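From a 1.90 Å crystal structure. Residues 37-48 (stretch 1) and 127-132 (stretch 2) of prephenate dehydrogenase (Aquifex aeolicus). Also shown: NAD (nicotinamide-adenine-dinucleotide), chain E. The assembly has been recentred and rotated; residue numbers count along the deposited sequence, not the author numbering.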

# COMPACT_ATOMS: atom_id res chain seq x y z
N GLU A 37 25.01 -13.84 20.12
CA GLU A 37 24.13 -14.76 19.42
C GLU A 37 24.20 -14.67 17.90
O GLU A 37 24.08 -15.68 17.21
CB GLU A 37 22.68 -14.53 19.87
CG GLU A 37 22.23 -15.42 21.01
CD GLU A 37 22.15 -16.88 20.60
OE1 GLU A 37 21.52 -17.17 19.56
OE2 GLU A 37 22.70 -17.73 21.33
N SER A 38 24.38 -13.46 17.38
CA SER A 38 24.47 -13.26 15.94
C SER A 38 25.65 -14.04 15.39
O SER A 38 25.54 -14.74 14.37
CB SER A 38 24.65 -11.77 15.62
OG SER A 38 23.59 -11.00 16.17
N ILE A 39 26.79 -13.93 16.07
CA ILE A 39 28.01 -14.62 15.66
C ILE A 39 27.84 -16.14 15.75
O ILE A 39 28.01 -16.86 14.76
CB ILE A 39 29.20 -14.20 16.55
CG1 ILE A 39 29.35 -12.68 16.54
CG2 ILE A 39 30.48 -14.89 16.07
CD1 ILE A 39 29.56 -12.07 15.17
N SER A 40 27.49 -16.62 16.94
CA SER A 40 27.31 -18.05 17.19
C SER A 40 26.40 -18.72 16.17
O SER A 40 26.77 -19.73 15.56
CB SER A 40 26.75 -18.26 18.60
OG SER A 40 25.52 -17.58 18.76
N LYS A 41 25.20 -18.17 15.98
CA LYS A 41 24.26 -18.74 15.03
C LYS A 41 24.80 -18.69 13.61
O LYS A 41 24.68 -19.66 12.86
CB LYS A 41 22.93 -17.98 15.09
CG LYS A 41 22.09 -18.31 16.31
CD LYS A 41 20.64 -17.87 16.10
CE LYS A 41 19.72 -18.46 17.16
NZ LYS A 41 18.29 -18.16 16.87
N ALA A 42 25.40 -17.56 13.24
CA ALA A 42 25.94 -17.40 11.90
C ALA A 42 27.01 -18.45 11.61
O ALA A 42 27.13 -18.94 10.49
CB ALA A 42 26.53 -16.00 11.73
N VAL A 43 27.78 -18.80 12.64
CA VAL A 43 28.83 -19.79 12.50
C VAL A 43 28.22 -21.18 12.32
O VAL A 43 28.66 -21.95 11.46
CB VAL A 43 29.75 -19.82 13.74
CG1 VAL A 43 30.81 -20.90 13.58
CG2 VAL A 43 30.41 -18.46 13.93
N ASP A 44 27.22 -21.50 13.13
CA ASP A 44 26.57 -22.80 13.03
C ASP A 44 25.85 -22.94 11.70
O ASP A 44 25.85 -24.00 11.08
CB ASP A 44 25.57 -22.98 14.18
CG ASP A 44 26.22 -22.95 15.54
OD1 ASP A 44 27.25 -23.64 15.73
OD2 ASP A 44 25.71 -22.24 16.43
N LEU A 45 25.23 -21.85 11.25
CA LEU A 45 24.49 -21.85 10.00
C LEU A 45 25.42 -21.87 8.80
O LEU A 45 24.98 -21.94 7.65
CB LEU A 45 23.57 -20.63 9.92
CG LEU A 45 22.50 -20.48 11.00
CD1 LEU A 45 21.63 -19.28 10.68
CD2 LEU A 45 21.66 -21.75 11.08
N GLY A 46 26.72 -21.81 9.06
CA GLY A 46 27.69 -21.80 7.98
C GLY A 46 27.61 -20.51 7.20
O GLY A 46 27.97 -20.47 6.02
N ILE A 47 27.12 -19.46 7.84
CA ILE A 47 27.01 -18.15 7.20
C ILE A 47 28.40 -17.55 7.11
O ILE A 47 28.83 -17.10 6.04
CB ILE A 47 26.12 -17.20 8.03
CG1 ILE A 47 24.78 -17.87 8.35
CG2 ILE A 47 25.89 -15.91 7.25
CD1 ILE A 47 23.93 -18.17 7.15
N ILE A 48 29.10 -17.53 8.24
CA ILE A 48 30.46 -17.01 8.33
C ILE A 48 31.36 -18.12 8.88
O ILE A 48 30.88 -19.06 9.51
CB ILE A 48 30.54 -15.79 9.27
CG1 ILE A 48 30.13 -16.19 10.69
CG2 ILE A 48 29.62 -14.67 8.76
CD1 ILE A 48 30.37 -15.12 11.73
N GLY A 127 17.00 -10.30 11.45
CA GLY A 127 17.63 -11.47 12.04
C GLY A 127 18.37 -12.29 11.00
O GLY A 127 17.84 -12.57 9.92
N VAL A 128 19.60 -12.67 11.32
CA VAL A 128 20.43 -13.46 10.41
C VAL A 128 19.76 -14.79 10.09
O VAL A 128 20.10 -15.46 9.12
CB VAL A 128 21.83 -13.72 11.01
CG1 VAL A 128 21.70 -14.46 12.33
CG2 VAL A 128 22.69 -14.50 10.04
N GLU A 129 18.79 -15.17 10.93
CA GLU A 129 18.06 -16.42 10.77
C GLU A 129 17.16 -16.39 9.53
O GLU A 129 16.72 -17.43 9.05
CB GLU A 129 17.20 -16.68 12.01
CG GLU A 129 16.68 -18.09 12.12
CD GLU A 129 15.83 -18.30 13.36
OE1 GLU A 129 14.66 -17.86 13.37
OE2 GLU A 129 16.34 -18.90 14.33
N TYR A 130 16.89 -15.18 9.03
CA TYR A 130 16.03 -15.00 7.86
C TYR A 130 16.80 -14.68 6.58
O TYR A 130 16.20 -14.54 5.52
CB TYR A 130 15.02 -13.89 8.13
CG TYR A 130 13.99 -14.22 9.19
CD1 TYR A 130 13.05 -15.23 8.98
CD2 TYR A 130 13.94 -13.51 10.39
CE1 TYR A 130 12.08 -15.52 9.94
CE2 TYR A 130 12.98 -13.79 11.35
CZ TYR A 130 12.05 -14.79 11.12
OH TYR A 130 11.09 -15.07 12.07
N SER A 131 18.12 -14.56 6.68
CA SER A 131 18.94 -14.25 5.52
C SER A 131 18.78 -15.29 4.42
O SER A 131 18.55 -16.47 4.70
CB SER A 131 20.42 -14.14 5.92
OG SER A 131 20.88 -15.35 6.51
N LEU A 132 18.90 -14.85 3.17
CA LEU A 132 18.76 -15.74 2.02
C LEU A 132 19.96 -15.62 1.08
O LEU A 132 20.63 -14.59 1.06
CB LEU A 132 17.48 -15.42 1.26
CG LEU A 132 16.17 -15.56 2.04
CD1 LEU A 132 15.01 -15.08 1.20
CD2 LEU A 132 15.98 -17.01 2.45
PA NAD E . 19.21 -6.66 11.34
O1A NAD E . 18.75 -7.96 10.81
O2A NAD E . 18.51 -6.16 12.59
O5B NAD E . 20.78 -6.80 11.57
C5B NAD E . 21.51 -5.73 12.08
C4B NAD E . 22.72 -6.26 12.83
O4B NAD E . 23.36 -5.12 13.34
C3B NAD E . 22.34 -7.12 14.06
O3B NAD E . 22.87 -8.44 13.98
C2B NAD E . 22.88 -6.29 15.23
O2B NAD E . 23.30 -7.02 16.37
C1B NAD E . 23.98 -5.53 14.52
N9A NAD E . 24.55 -4.33 15.15
C8A NAD E . 23.91 -3.30 15.80
N7A NAD E . 24.84 -2.41 16.21
C5A NAD E . 26.06 -2.85 15.82
C6A NAD E . 27.37 -2.37 15.96
N6A NAD E . 27.61 -1.22 16.58
N1A NAD E . 28.43 -3.09 15.43
C2A NAD E . 28.21 -4.30 14.77
N3A NAD E . 26.92 -4.79 14.63
C4A NAD E . 25.88 -4.07 15.15
O3 NAD E . 19.11 -5.49 10.21
PN NAD E . 19.14 -5.70 8.62
O1N NAD E . 20.04 -6.83 8.32
O2N NAD E . 17.73 -5.83 8.15
O5D NAD E . 19.72 -4.34 7.96
C5D NAD E . 21.04 -3.91 8.20
C4D NAD E . 21.41 -2.66 7.37
O4D NAD E . 20.98 -2.81 6.03
C3D NAD E . 20.88 -1.29 7.83
O3D NAD E . 21.97 -0.37 7.87
C2D NAD E . 19.84 -0.88 6.80
O2D NAD E . 19.79 0.53 6.58
C1D NAD E . 20.25 -1.69 5.57
N1N NAD E . 19.15 -2.18 4.69
C2N NAD E . 18.11 -2.91 5.27
C3N NAD E . 17.06 -3.38 4.47
C7N NAD E . 15.95 -4.16 5.11
O7N NAD E . 14.94 -4.61 4.30
N7N NAD E . 15.90 -4.43 6.40
C4N NAD E . 17.08 -3.11 3.07
C5N NAD E . 18.14 -2.37 2.50
C6N NAD E . 19.18 -1.91 3.32

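This is a small, mainly apolar contact, centred on Val128, with one salt bridge between exposed side chains. The two stretches bury 265 Å² between them, and Val128 has the largest share. Its CA-to-CB bond points toward the helix, and its compact branched side chain fits there without polar groups to satisfy. Val128 CG2 lies 4.3 Å from Ile47 CG1 and 4.5 Å from Ala42 CB. The CA-to-CB bond of Ala42 points sideways, and its small methyl still touches the valine. Val128 CG1 is 4.4 Å from the backbone atom Ser38 O.

After the helix, Gly46 takes positive phi in a Schellman motif, a conformation that favours glycine. Ile47 N then bonds back to Ala42 O at 2.7 Å. The CA-to-CB bond of Ile47 points toward stretch 2, and Ile47 CD1 comes 4.2 Å from Ser131 OG. Ser131 OG donates to Val128 O at 2.7 Å, so the hydroxyl proton is used within its own stretch.

Lys41 and Glu129 are both exposed. Lys41 reaches out with chi2 to chi4 all t, and Lys41 NZ meets Glu129 OE2 at 3.3 Å. The charges are complementary, but the hydrogen bond is weak.

NAD touches both stretches: Gly127 N donates to NAD O1A at 3.0 Å, and Ser38 OG donates weakly to NAD O3B at 3.4 Å.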